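Local coordinates for protein fervidolysin (Fervidobacterium pennivorans, PDB 1R6V) that degrades keratin into peptides as a subtilisin-like serine protease, allowing the bacterium to grow on native feathers, at residues I647-G652 and I662-T667; G288-V293 and G312-A317; P464-S469 and I500-P505; Y29-I34 and G71-Q76. The protein carries 1 engineered substitution. One frame throughout, in Å; residues are numbered along the deposited sequence.

Contact 1. Residues I647-G652 and I662-T667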
loop_
_atom_site.group_PDB
_atom_site.type_symbol
_atom_site.label_atom_id
_atom_site.label_comp_id
_atom_site.label_asym_id
_atom_site.label_seq_id
_atom_site.Cartn_x
_atom_site.Cartn_y
_atom_site.Cartn_z
ATOM N N ILE A 647 27.053 26.747 -0.315
ATOM C CA ILE A 647 28.125 25.762 -0.174
ATOM C C ILE A 647 27.559 24.402 0.191
ATOM O O ILE A 647 26.832 24.291 1.173
ATOM C CB ILE A 647 29.074 26.141 0.984
ATOM C CG1 ILE A 647 29.587 27.574 0.819
ATOM C CG2 ILE A 647 30.225 25.140 1.057
ATOM C CD1 ILE A 647 30.497 27.763 -0.347
ATOM N N ASP A 648 27.903 23.361 -0.561
ATOM C CA ASP A 648 27.417 22.031 -0.210
ATOM C C ASP A 648 28.274 20.941 -0.844
ATOM O O ASP A 648 29.284 21.244 -1.496
ATOM C CB ASP A 648 25.933 21.879 -0.586
ATOM C CG ASP A 648 25.678 22.059 -2.060
ATOM O OD1 ASP A 648 26.451 21.497 -2.863
ATOM O OD2 ASP A 648 24.689 22.752 -2.413
ATOM N N ASP A 649 27.903 19.675 -0.658
ATOM C CA ASP A 649 28.718 18.602 -1.213
ATOM C C ASP A 649 28.669 18.470 -2.724
ATOM O O ASP A 649 29.365 17.636 -3.306
ATOM C CB ASP A 649 28.414 17.243 -0.532
ATOM C CG ASP A 649 26.936 17.010 -0.252
ATOM O OD1 ASP A 649 26.137 17.973 -0.287
ATOM O OD2 ASP A 649 26.572 15.848 0.036
ATOM N N PHE A 650 27.875 19.320 -3.361
ATOM C CA PHE A 650 27.766 19.299 -4.807
ATOM C C PHE A 650 28.212 20.630 -5.392
ATOM O O PHE A 650 27.897 20.948 -6.533
ATOM C CB PHE A 650 26.331 18.996 -5.234
ATOM C CG PHE A 650 25.857 17.644 -4.806
ATOM C CD1 PHE A 650 25.311 17.446 -3.537
ATOM C CD2 PHE A 650 25.982 16.558 -5.665
ATOM C CE1 PHE A 650 24.896 16.184 -3.132
ATOM C CE2 PHE A 650 25.576 15.297 -5.277
ATOM C CZ PHE A 650 25.028 15.102 -4.003
ATOM N N GLY A 651 28.932 21.414 -4.592
ATOM C CA GLY A 651 29.440 22.696 -5.058
ATOM C C GLY A 651 28.512 23.895 -4.991
ATOM O O GLY A 651 28.836 24.947 -5.543
ATOM N N GLY A 652 27.378 23.752 -4.306
ATOM C CA GLY A 652 26.408 24.832 -4.199
ATOM C C GLY A 652 25.441 24.598 -5.339
ATOM O O GLY A 652 25.418 25.344 -6.315
ATOM N N ILE A 662 15.657 25.623 -5.235
ATOM C CA ILE A 662 15.590 24.581 -4.233
ATOM C C ILE A 662 17.014 24.034 -4.168
ATOM O O ILE A 662 17.401 23.179 -4.954
ATOM C CB ILE A 662 14.557 23.452 -4.578
ATOM C CG1 ILE A 662 14.721 22.304 -3.592
ATOM C CG2 ILE A 662 14.733 22.946 -5.987
ATOM C CD1 ILE A 662 14.675 22.737 -2.191
ATOM N N TYR A 663 17.803 24.577 -3.247
ATOM C CA TYR A 663 19.183 24.145 -3.105
ATOM C C TYR A 663 19.275 22.868 -2.297
ATOM O O TYR A 663 18.408 22.586 -1.470
ATOM C CB TYR A 663 20.029 25.221 -2.417
ATOM C CG TYR A 663 20.405 26.363 -3.337
ATOM C CD1 TYR A 663 19.593 27.488 -3.446
ATOM C CD2 TYR A 663 21.549 26.288 -4.134
ATOM C CE1 TYR A 663 19.908 28.514 -4.332
ATOM C CE2 TYR A 663 21.874 27.308 -5.024
ATOM C CZ TYR A 663 21.045 28.415 -5.114
ATOM O OH TYR A 663 21.345 29.423 -5.998
ATOM N N VAL A 664 20.329 22.103 -2.564
ATOM C CA VAL A 664 20.601 20.866 -1.841
ATOM C C VAL A 664 20.457 21.208 -0.362
ATOM O O VAL A 664 20.889 22.278 0.099
ATOM C CB VAL A 664 22.040 20.367 -2.160
ATOM C CG1 VAL A 664 22.515 19.390 -1.111
ATOM C CG2 VAL A 664 22.050 19.683 -3.535
ATOM N N TRP A 665 19.824 20.311 0.383
ATOM C CA TRP A 665 19.613 20.558 1.797
ATOM C C TRP A 665 20.162 19.463 2.689
ATOM O O TRP A 665 20.507 18.382 2.216
ATOM C CB TRP A 665 18.121 20.752 2.080
ATOM C CG TRP A 665 17.287 19.531 1.803
ATOM C CD1 TRP A 665 16.982 18.520 2.682
ATOM C CD2 TRP A 665 16.656 19.189 0.565
ATOM N NE1 TRP A 665 16.201 17.575 2.062
ATOM C CE2 TRP A 665 15.984 17.958 0.762
ATOM C CE3 TRP A 665 16.590 19.805 -0.695
ATOM C CZ2 TRP A 665 15.249 17.326 -0.254
ATOM C CZ3 TRP A 665 15.858 19.176 -1.711
ATOM C CH2 TRP A 665 15.197 17.948 -1.481
ATOM N N TRP A 666 20.246 19.787 3.976
ATOM C CA TRP A 666 20.737 18.876 5.015
ATOM C C TRP A 666 19.539 18.636 5.927
ATOM O O TRP A 666 18.917 19.585 6.415
ATOM C CB TRP A 666 21.881 19.537 5.789
ATOM C CG TRP A 666 22.963 20.016 4.874
ATOM C CD1 TRP A 666 22.995 21.198 4.198
ATOM C CD2 TRP A 666 24.114 19.275 4.450
ATOM N NE1 TRP A 666 24.091 21.240 3.371
ATOM C CE2 TRP A 666 24.796 20.073 3.505
ATOM C CE3 TRP A 666 24.631 18.012 4.773
ATOM C CZ2 TRP A 666 25.972 19.652 2.877
ATOM C CZ3 TRP A 666 25.799 17.591 4.149
ATOM C CH2 TRP A 666 26.457 18.413 3.209
ATOM N N THR A 667 19.228 17.366 6.144
ATOM C CA THR A 667 18.077 16.971 6.947
ATOM C C THR A 667 18.498 16.598 8.366
ATOM O O THR A 667 19.254 15.650 8.560
ATOM C CB THR A 667 17.358 15.792 6.249
ATOM O OG1 THR A 667 16.978 16.192 4.925
ATOM C CG2 THR A 667 16.096 15.389 7.004
HETATM O O HOH W 1 24.272 23.839 1.867
HETATM O O HOH W 2 22.948 23.847 -0.448
#
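Val-664 lies against the carboxylate of Asp-648, its CB 3.6 Å from Asp-648 OD2, the side chains crossing at about a right angle. No direct hydrogen bond joins the segments here; two waters do the polar work. One donates to both Asp-648 OD2 and Val-664 O, and the other donates to Ile-647 O while accepting from Trp-666 NE1 in the indole plane. Asp-649 and Trp-666 meet tip to tip, OD1 3.5 Å from CH2 of the ring, and Asp-649 OD2 forms a salt bridge with Arg-529. Asp-648 also shapes its own type I turn: with CG set between the backbone N and the carbonyl carbon (chi1 60°), OD1 accepts from Phe-650 N at 2.6 Å, making an Asx turn, and from Gly-652 N at 2.8 Å, the latter from above the carboxylate plane. Leu-653 N also bonds to OD2. An alanine at Asp-648 would probably leave these three amides without their acceptor and the water at Val-664 O short of one mate. Against these close contacts round Asp-648 and Trp-666 stand the wider ones of the partly exposed Phe-650 and Gly-652, Phe-650 CD1 4.0 Å from Val-664 CG2 and Gly-652 O 4.3 Å from Tyr-663 CE2. The turn follows strand 644-647 and Trp-666 begins strand 666-669; both strands pair with 604-610, while the indole reaches strands 619-627 and 630-638 of the second beta-sandwich domain.

Contact 2. Residues G288-V293 and G312-A317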
loop_
_atom_site.group_PDB
_atom_site.type_symbol
_atom_site.label_atom_id
_atom_site.label_comp_id
_atom_site.label_asym_id
_atom_site.label_seq_id
_atom_site.Cartn_x
_atom_site.Cartn_y
_atom_site.Cartn_z
ATOM N N GLY A 288 -15.536 -0.532 9.068
ATOM C CA GLY A 288 -15.833 -1.897 9.468
ATOM C C GLY A 288 -15.809 -2.957 8.388
ATOM O O GLY A 288 -16.311 -4.055 8.615
ATOM N N VAL A 289 -15.233 -2.653 7.228
ATOM C CA VAL A 289 -15.194 -3.638 6.149
ATOM C C VAL A 289 -13.943 -4.491 6.252
ATOM O O VAL A 289 -12.840 -3.976 6.484
ATOM C CB VAL A 289 -15.212 -2.989 4.742
ATOM C CG1 VAL A 289 -16.284 -1.892 4.649
ATOM C CG2 VAL A 289 -13.862 -2.463 4.416
ATOM N N VAL A 290 -14.123 -5.796 6.059
ATOM C CA VAL A 290 -13.032 -6.767 6.117
ATOM C C VAL A 290 -12.417 -6.847 4.734
ATOM O O VAL A 290 -13.141 -6.886 3.748
ATOM C CB VAL A 290 -13.570 -8.159 6.533
ATOM C CG1 VAL A 290 -12.459 -9.228 6.445
ATOM C CG2 VAL A 290 -14.085 -8.068 7.966
ATOM N N MET A 291 -11.088 -6.854 4.666
ATOM C CA MET A 291 -10.395 -6.905 3.384
ATOM C C MET A 291 -9.580 -8.192 3.288
ATOM O O MET A 291 -8.598 -8.340 3.998
ATOM C CB MET A 291 -9.481 -5.674 3.247
ATOM C CG MET A 291 -10.261 -4.327 3.244
ATOM S SD MET A 291 -11.379 -3.952 1.832
ATOM C CE MET A 291 -10.424 -2.606 0.949
ATOM N N VAL A 292 -10.021 -9.099 2.412
ATOM C CA VAL A 292 -9.372 -10.397 2.181
ATOM C C VAL A 292 -8.506 -10.238 0.930
ATOM O O VAL A 292 -8.993 -9.793 -0.116
ATOM C CB VAL A 292 -10.440 -11.506 1.958
ATOM C CG1 VAL A 292 -9.757 -12.855 1.701
ATOM C CG2 VAL A 292 -11.351 -11.609 3.216
ATOM N N VAL A 293 -7.229 -10.575 1.046
ATOM C CA VAL A 293 -6.303 -10.432 -0.082
ATOM C C VAL A 293 -5.521 -11.712 -0.268
ATOM O O VAL A 293 -5.010 -12.295 0.699
ATOM C CB VAL A 293 -5.296 -9.290 0.164
ATOM C CG1 VAL A 293 -4.399 -9.090 -1.066
ATOM C CG2 VAL A 293 -6.044 -8.024 0.508
ATOM N N GLY A 312 -3.534 -5.175 8.687
ATOM C CA GLY A 312 -4.958 -5.299 8.913
ATOM C C GLY A 312 -5.725 -6.201 7.966
ATOM O O GLY A 312 -6.815 -6.678 8.309
ATOM N N VAL A 313 -5.195 -6.411 6.765
ATOM C CA VAL A 313 -5.880 -7.267 5.809
ATOM C C VAL A 313 -5.735 -8.721 6.233
ATOM O O VAL A 313 -4.883 -9.051 7.059
ATOM C CB VAL A 313 -5.302 -7.134 4.377
ATOM C CG1 VAL A 313 -5.302 -5.680 3.951
ATOM C CG2 VAL A 313 -3.925 -7.729 4.301
ATOM N N ILE A 314 -6.599 -9.570 5.691
ATOM C CA ILE A 314 -6.544 -11.002 5.963
ATOM C C ILE A 314 -5.890 -11.599 4.717
ATOM O O ILE A 314 -6.528 -11.702 3.667
ATOM C CB ILE A 314 -7.939 -11.619 6.118
ATOM C CG1 ILE A 314 -8.675 -10.976 7.301
ATOM C CG2 ILE A 314 -7.818 -13.122 6.314
ATOM C CD1 ILE A 314 -10.047 -11.604 7.599
ATOM N N GLN A 315 -4.621 -11.981 4.826
ATOM C CA GLN A 315 -3.905 -12.544 3.674
ATOM C C GLN A 315 -4.126 -14.058 3.623
ATOM O O GLN A 315 -3.990 -14.742 4.631
ATOM C CB GLN A 315 -2.416 -12.207 3.764
ATOM C CG GLN A 315 -1.634 -12.662 2.545
ATOM C CD GLN A 315 -0.171 -12.229 2.582
ATOM O OE1 GLN A 315 0.190 -11.270 3.265
ATOM N NE2 GLN A 315 0.670 -12.930 1.833
ATOM N N VAL A 316 -4.459 -14.573 2.441
ATOM C CA VAL A 316 -4.804 -15.979 2.284
ATOM C C VAL A 316 -3.892 -16.797 1.383
ATOM O O VAL A 316 -3.600 -16.395 0.258
ATOM C CB VAL A 316 -6.242 -16.084 1.726
ATOM C CG1 VAL A 316 -6.672 -17.530 1.564
ATOM C CG2 VAL A 316 -7.196 -15.318 2.630
ATOM N N ALA A 317 -3.458 -17.950 1.881
ATOM C CA ALA A 317 -2.605 -18.839 1.099
ATOM C C ALA A 317 -3.434 -19.928 0.437
ATOM O O ALA A 317 -4.516 -20.279 0.902
ATOM C CB ALA A 317 -1.558 -19.469 1.999
HETATM O O HOH W 3 -9.632 -6.542 7.160
#
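Val-290 holds CG1 anti to its backbone N (chi1 174°), and Ile-314 carries CD1 out on an extended chain (chi2 -176°), which lets Val-290 CG1 and Ile-314 CD1 touch at 3.6 Å. Val-292, two residues on, has the same torsion, bringing its CG1 to 3.7 Å from CG2 of Val-316. Val-290, Val-292 and Val-316 touch helix 380-397, and Ile-314 touches Ser-339 of strand 338-343. Val-293 points to the other face of the sheet, where its CG2 lies 4.0 Å from Val-313 CB; Met-291 and Val-313 both touch Phe-281 of helix 275-286. Between the two layers runs a regular parallel pairing, the strand axes 28° apart. Ile-314 N donates to Met-291 O at 2.9 Å and Val-293 N to Ile-314 O, both nearly straight, whereas the bond from Val-316 N to Val-293 O is more bent. Gln-315 CA adds a CA-H...O contact to Val-293 O at 3.2 Å. Before the pairing begins, a water accepts from Met-291 N and donates to Gly-312 O, bridging the two segments. This is the parallel sheet of the subtilisin fold, layered between helices. Its chemistry is backbone hydrogen bonding between mostly branched apolar side chains, in a buried contact; the side chain of Val-316 lies about 9 Å from that of Ser-381, the inferred charge-relay serine.

Contact 3. Residues P464-S469 and I500-P505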
loop_
_atom_site.group_PDB
_atom_site.type_symbol
_atom_site.label_atom_id
_atom_site.label_comp_id
_atom_site.label_asym_id
_atom_site.label_seq_id
_atom_site.Cartn_x
_atom_site.Cartn_y
_atom_site.Cartn_z
ATOM N N PRO A 464 8.438 12.309 7.787
ATOM C CA PRO A 464 7.843 11.463 6.752
ATOM C C PRO A 464 8.762 10.422 6.120
ATOM O O PRO A 464 9.979 10.597 6.051
ATOM C CB PRO A 464 7.341 12.483 5.732
ATOM C CG PRO A 464 8.374 13.556 5.810
ATOM C CD PRO A 464 8.681 13.678 7.289
ATOM N N THR A 465 8.137 9.345 5.648
ATOM C CA THR A 465 8.803 8.228 4.979
ATOM C C THR A 465 9.763 7.425 5.847
ATOM O O THR A 465 10.735 6.850 5.354
ATOM C CB THR A 465 9.543 8.670 3.676
ATOM O OG1 THR A 465 10.772 9.333 4.000
ATOM C CG2 THR A 465 8.661 9.614 2.863
ATOM N N VAL A 466 9.497 7.405 7.146
ATOM C CA VAL A 466 10.304 6.614 8.065
ATOM C C VAL A 466 9.675 5.221 8.029
ATOM O O VAL A 466 8.444 5.083 8.088
ATOM C CB VAL A 466 10.240 7.199 9.488
ATOM C CG1 VAL A 466 10.852 6.218 10.494
ATOM C CG2 VAL A 466 11.004 8.525 9.528
ATOM N N PHE A 467 10.504 4.192 7.903
ATOM C CA PHE A 467 10.002 2.825 7.853
ATOM C C PHE A 467 9.755 2.343 9.274
ATOM O O PHE A 467 10.534 2.635 10.178
ATOM C CB PHE A 467 11.017 1.896 7.180
ATOM C CG PHE A 467 11.979 2.603 6.255
ATOM C CD1 PHE A 467 13.098 3.278 6.760
ATOM C CD2 PHE A 467 11.781 2.579 4.878
ATOM C CE1 PHE A 467 14.005 3.920 5.898
ATOM C CE2 PHE A 467 12.674 3.212 4.009
ATOM C CZ PHE A 467 13.790 3.882 4.520
ATOM N N VAL A 468 8.654 1.625 9.474
ATOM C CA VAL A 468 8.340 1.097 10.796
ATOM C C VAL A 468 8.043 -0.375 10.606
ATOM O O VAL A 468 7.087 -0.764 9.923
ATOM C CB VAL A 468 7.127 1.806 11.435
ATOM C CG1 VAL A 468 6.818 1.183 12.808
ATOM C CG2 VAL A 468 7.420 3.287 11.606
ATOM N N SER A 469 8.883 -1.194 11.224
ATOM C CA SER A 469 8.784 -2.634 11.108
ATOM C C SER A 469 8.454 -3.250 12.462
ATOM O O SER A 469 9.185 -3.036 13.422
ATOM C CB SER A 469 10.136 -3.152 10.603
ATOM O OG SER A 469 10.110 -4.531 10.326
ATOM N N ILE A 500 10.023 -3.568 17.645
ATOM C CA ILE A 500 9.710 -2.537 16.660
ATOM C C ILE A 500 10.952 -1.756 16.254
ATOM O O ILE A 500 11.634 -1.182 17.105
ATOM C CB ILE A 500 8.640 -1.568 17.230
ATOM C CG1 ILE A 500 7.369 -2.348 17.588
ATOM C CG2 ILE A 500 8.284 -0.510 16.188
ATOM C CD1 ILE A 500 6.268 -1.498 18.225
ATOM N N PHE A 501 11.235 -1.747 14.952
ATOM C CA PHE A 501 12.390 -1.040 14.401
ATOM C C PHE A 501 11.909 0.102 13.521
ATOM O O PHE A 501 11.016 -0.077 12.706
ATOM C CB PHE A 501 13.261 -2.006 13.595
ATOM C CG PHE A 501 13.728 -3.192 14.393
ATOM C CD1 PHE A 501 12.919 -4.317 14.534
ATOM C CD2 PHE A 501 14.962 -3.170 15.038
ATOM C CE1 PHE A 501 13.331 -5.402 15.304
ATOM C CE2 PHE A 501 15.381 -4.251 15.811
ATOM C CZ PHE A 501 14.565 -5.367 15.943
ATOM N N VAL A 502 12.506 1.269 13.709
ATOM C CA VAL A 502 12.147 2.480 12.976
ATOM C C VAL A 502 13.396 2.981 12.240
ATOM O O VAL A 502 14.462 3.078 12.840
ATOM C CB VAL A 502 11.658 3.544 13.984
ATOM C CG1 VAL A 502 11.191 4.790 13.270
ATOM C CG2 VAL A 502 10.528 2.956 14.837
ATOM N N GLY A 503 13.265 3.292 10.952
ATOM C CA GLY A 503 14.413 3.760 10.184
ATOM C C GLY A 503 14.216 5.100 9.491
ATOM O O GLY A 503 13.244 5.267 8.755
ATOM N N GLY A 504 15.176 6.004 9.725
ATOM C CA GLY A 504 15.227 7.381 9.226
ATOM C C GLY A 504 14.568 7.670 7.914
ATOM O O GLY A 504 14.197 6.724 7.225
ATOM N N PRO A 505 14.438 8.954 7.510
ATOM C CA PRO A 505 13.772 9.168 6.220
ATOM C C PRO A 505 14.399 8.314 5.135
ATOM O O PRO A 505 15.599 8.061 5.158
ATOM C CB PRO A 505 13.956 10.670 5.964
ATOM C CG PRO A 505 14.086 11.255 7.353
ATOM C CD PRO A 505 14.954 10.224 8.057
#
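Phe-467 and Gly-503 face each other as a hydrogen-bonded antiparallel pair. Gly-503 N donates to Phe-467 O at 2.9 Å; the return bond from Phe-467 N is longer and more bent, and the position of its acceptor, Gly-503 O, is less certain. Ser-469 and Phe-501 form the next such pair, with Ser-469 N 2.8 Å from Phe-501 O in an almost straight bond and Phe-501 N 2.9 Å from Ser-469 O, in the plane of that carbonyl. The Phe-467 ring lies obliquely to the carbonyl oxygens of Gly-503 and Gly-504, although its exact placement is doubtful. Thr-465 O sits over the centre of one ring face. An alanine at Phe-467 would probably open a gap over Gly-503 and Gly-504. On the other face of the sheet, Val-468 sets CG1 anti to its backbone N (chi1 178°), 4.1 Å from Ile-500 CG2, while its CG2 lies 4.4 Å from CG1 of Val-502. Farther out, Thr-465 OG1 donates to Pro-464 O and also bonds with Asp-506 N, just after Pro-505, where one strand begins and the other runs out. Strand 478-481 flanks one side of the pair and 535-543 the other, and Val-468, Ile-500 and Val-502 press on strand 446-455. Such a sheet, its apolar face packed on strand 446-455, is one layer of an Ig-like beta-sandwich, here a domain that may contact substrate.

Contact 4. Residues Y29-I34 and G71-Q76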
loop_
_atom_site.group_PDB
_atom_site.type_symbol
_atom_site.label_atom_id
_atom_site.label_comp_id
_atom_site.label_asym_id
_atom_site.label_seq_id
_atom_site.Cartn_x
_atom_site.Cartn_y
_atom_site.Cartn_z
ATOM N N TYR A 29 5.679 2.110 -12.557
ATOM C CA TYR A 29 4.557 3.027 -12.444
ATOM C C TYR A 29 4.010 3.515 -13.776
ATOM O O TYR A 29 4.703 3.498 -14.801
ATOM C CB TYR A 29 4.935 4.208 -11.533
ATOM C CG TYR A 29 6.042 5.107 -12.054
ATOM C CD1 TYR A 29 5.744 6.212 -12.849
ATOM C CD2 TYR A 29 7.381 4.846 -11.756
ATOM C CE1 TYR A 29 6.749 7.043 -13.341
ATOM C CE2 TYR A 29 8.401 5.673 -12.243
ATOM C CZ TYR A 29 8.070 6.774 -13.041
ATOM O OH TYR A 29 9.059 7.592 -13.558
ATOM N N THR A 30 2.750 3.931 -13.761
ATOM C CA THR A 30 2.089 4.427 -14.956
ATOM C C THR A 30 2.536 5.852 -15.225
ATOM O O THR A 30 2.515 6.693 -14.340
ATOM C CB THR A 30 0.569 4.400 -14.781
ATOM O OG1 THR A 30 0.159 3.048 -14.539
ATOM C CG2 THR A 30 -0.134 4.936 -16.032
ATOM N N GLU A 31 2.939 6.120 -16.459
ATOM C CA GLU A 31 3.402 7.452 -16.813
ATOM C C GLU A 31 2.255 8.432 -17.076
ATOM O O GLU A 31 1.112 8.024 -17.318
ATOM C CB GLU A 31 4.296 7.354 -18.057
ATOM C CG GLU A 31 5.018 8.639 -18.411
ATOM C CD GLU A 31 5.957 9.096 -17.309
ATOM O OE1 GLU A 31 7.103 8.594 -17.230
ATOM O OE2 GLU A 31 5.537 9.956 -16.519
ATOM N N GLY A 32 2.576 9.724 -16.987
ATOM C CA GLY A 32 1.626 10.784 -17.276
ATOM C C GLY A 32 0.516 11.148 -16.316
ATOM O O GLY A 32 -0.414 11.847 -16.708
ATOM N N LYS A 33 0.603 10.697 -15.069
ATOM C CA LYS A 33 -0.435 11.003 -14.096
ATOM C C LYS A 33 0.136 11.009 -12.686
ATOM O O LYS A 33 1.042 10.233 -12.382
ATOM C CB LYS A 33 -1.547 9.949 -14.170
ATOM C CG LYS A 33 -2.588 10.070 -13.065
ATOM C CD LYS A 33 -3.534 8.870 -13.032
ATOM C CE LYS A 33 -4.565 8.932 -14.142
ATOM N NZ LYS A 33 -5.594 7.863 -13.932
ATOM N N ILE A 34 -0.385 11.896 -11.844
ATOM C CA ILE A 34 0.024 11.937 -10.442
ATOM C C ILE A 34 -1.192 11.923 -9.530
ATOM O O ILE A 34 -2.261 12.419 -9.892
ATOM C CB ILE A 34 0.878 13.187 -10.084
ATOM C CG1 ILE A 34 0.160 14.483 -10.482
ATOM C CG2 ILE A 34 2.241 13.076 -10.740
ATOM C CD1 ILE A 34 0.942 15.767 -10.016
ATOM N N GLY A 71 1.337 15.713 -21.715
ATOM C CA GLY A 71 2.643 15.966 -22.304
ATOM C C GLY A 71 3.770 16.292 -21.340
ATOM O O GLY A 71 4.542 17.226 -21.565
ATOM N N MET A 72 3.866 15.519 -20.266
ATOM C CA MET A 72 4.903 15.714 -19.256
ATOM C C MET A 72 5.003 14.379 -18.526
ATOM O O MET A 72 4.014 13.646 -18.442
ATOM C CB MET A 72 4.473 16.827 -18.293
ATOM C CG MET A 72 5.590 17.479 -17.495
ATOM S SD MET A 72 5.017 18.820 -16.362
ATOM C CE MET A 72 4.708 20.156 -17.500
ATOM N N THR A 73 6.192 14.043 -18.034
ATOM C CA THR A 73 6.371 12.783 -17.317
ATOM C C THR A 73 6.190 13.042 -15.829
ATOM O O THR A 73 6.196 14.185 -15.381
ATOM C CB THR A 73 7.787 12.196 -17.509
ATOM O OG1 THR A 73 8.743 13.066 -16.893
ATOM C CG2 THR A 73 8.127 12.063 -18.991
ATOM N N VAL A 74 6.041 11.969 -15.061
ATOM C CA VAL A 74 5.882 12.115 -13.624
ATOM C C VAL A 74 7.115 12.823 -13.073
ATOM O O VAL A 74 6.999 13.737 -12.256
ATOM C CB VAL A 74 5.731 10.738 -12.946
ATOM C CG1 VAL A 74 5.717 10.901 -11.430
ATOM C CG2 VAL A 74 4.449 10.053 -13.435
ATOM N N LYS A 75 8.294 12.414 -13.530
ATOM C CA LYS A 75 9.534 13.013 -13.046
ATOM C C LYS A 75 9.541 14.515 -13.307
ATOM O O LYS A 75 9.916 15.309 -12.445
ATOM C CB LYS A 75 10.741 12.347 -13.716
ATOM C CG LYS A 75 12.074 12.670 -13.056
ATOM C CD LYS A 75 13.195 11.925 -13.770
ATOM C CE LYS A 75 14.562 12.368 -13.288
ATOM N NZ LYS A 75 14.737 12.107 -11.831
ATOM N N GLN A 76 9.107 14.911 -14.496
ATOM C CA GLN A 76 9.055 16.328 -14.820
ATOM C C GLN A 76 8.032 17.050 -13.938
ATOM O O GLN A 76 8.232 18.207 -13.555
ATOM C CB GLN A 76 8.702 16.510 -16.298
ATOM C CG GLN A 76 9.760 15.978 -17.245
ATOM C CD GLN A 76 9.354 16.132 -18.695
ATOM O OE1 GLN A 76 8.194 15.935 -19.047
ATOM N NE2 GLN A 76 10.316 16.472 -19.549
HETATM O O HOH W 4 8.686 9.767 -15.120
#
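Glu-31 reaches across to the start of helix 74-81, where Thr-73 and Val-74 receive it. From CB the chain leaves with CG anti to the backbone N, and a bend at chi2 (61°) turns CD back to within 3.6 Å of Thr-73 CB. The two oxygens then divide their tasks. OE2 accepts from Val-74 N on its syn side, at an unusually short 2.5 Å whose exact value is doubtful, and from Gly-32 N at 3.0 Å on its anti side; two amides grip this oxygen. OE1 accepts a hydrogen bond from a water 2.9 Å away, which also bonds with Tyr-29 OH and accepts from Lys-75 N. Beside the polar groups, Val-74 supplies the apolar half of the contact: its CG2 lies 3.8 Å from Tyr-29 CE1 and 3.6 Å from Lys-33 O, while the side chains of Val-74 and Ile-34 slide past each other, CG1 4.2 Å from CG2. Leu-24 touches both Tyr-29 and Val-74 from a neighbouring loop. Thr-73 is the N-cap and forms a capping box with Gln-76, Thr-73 OG1 accepting from Gln-76 N and Gln-76 OE1 from Thr-73 N. The contact thus ties the segment leading into strand 33-38 of the propeptide to the start of helix 74-81. Every amide from Thr-73 to Gln-76 has an acceptor, and a carboxylate at the positive end of a helix dipole would probably be kept ionised.

How the contacts relate
Contacts 2 and 3 are buried strand pairings, while contacts 1 and 4 are partly buried and join a turn or a helix start to a strand-bearing segment. No two share an element, and each belongs to its own domain: contact 1 to the second sandwich, contact 2 to the catalytic domain, contact 3 to the Ig-like domain and contact 4 to the propeptide. The core pairs rely on backbone hydrogen bonds and branched apolar side chains, parallel in contact 2 and antiparallel in contact 3. Nearer the surface, carboxylates and waters take over, bonding the segments directly in contact 4 but only through water in contact 1. Contacts 1 and 3 approach to about 5 Å between nearest atoms; Ile-526 touches Pro-464 and bonds with Trp-665.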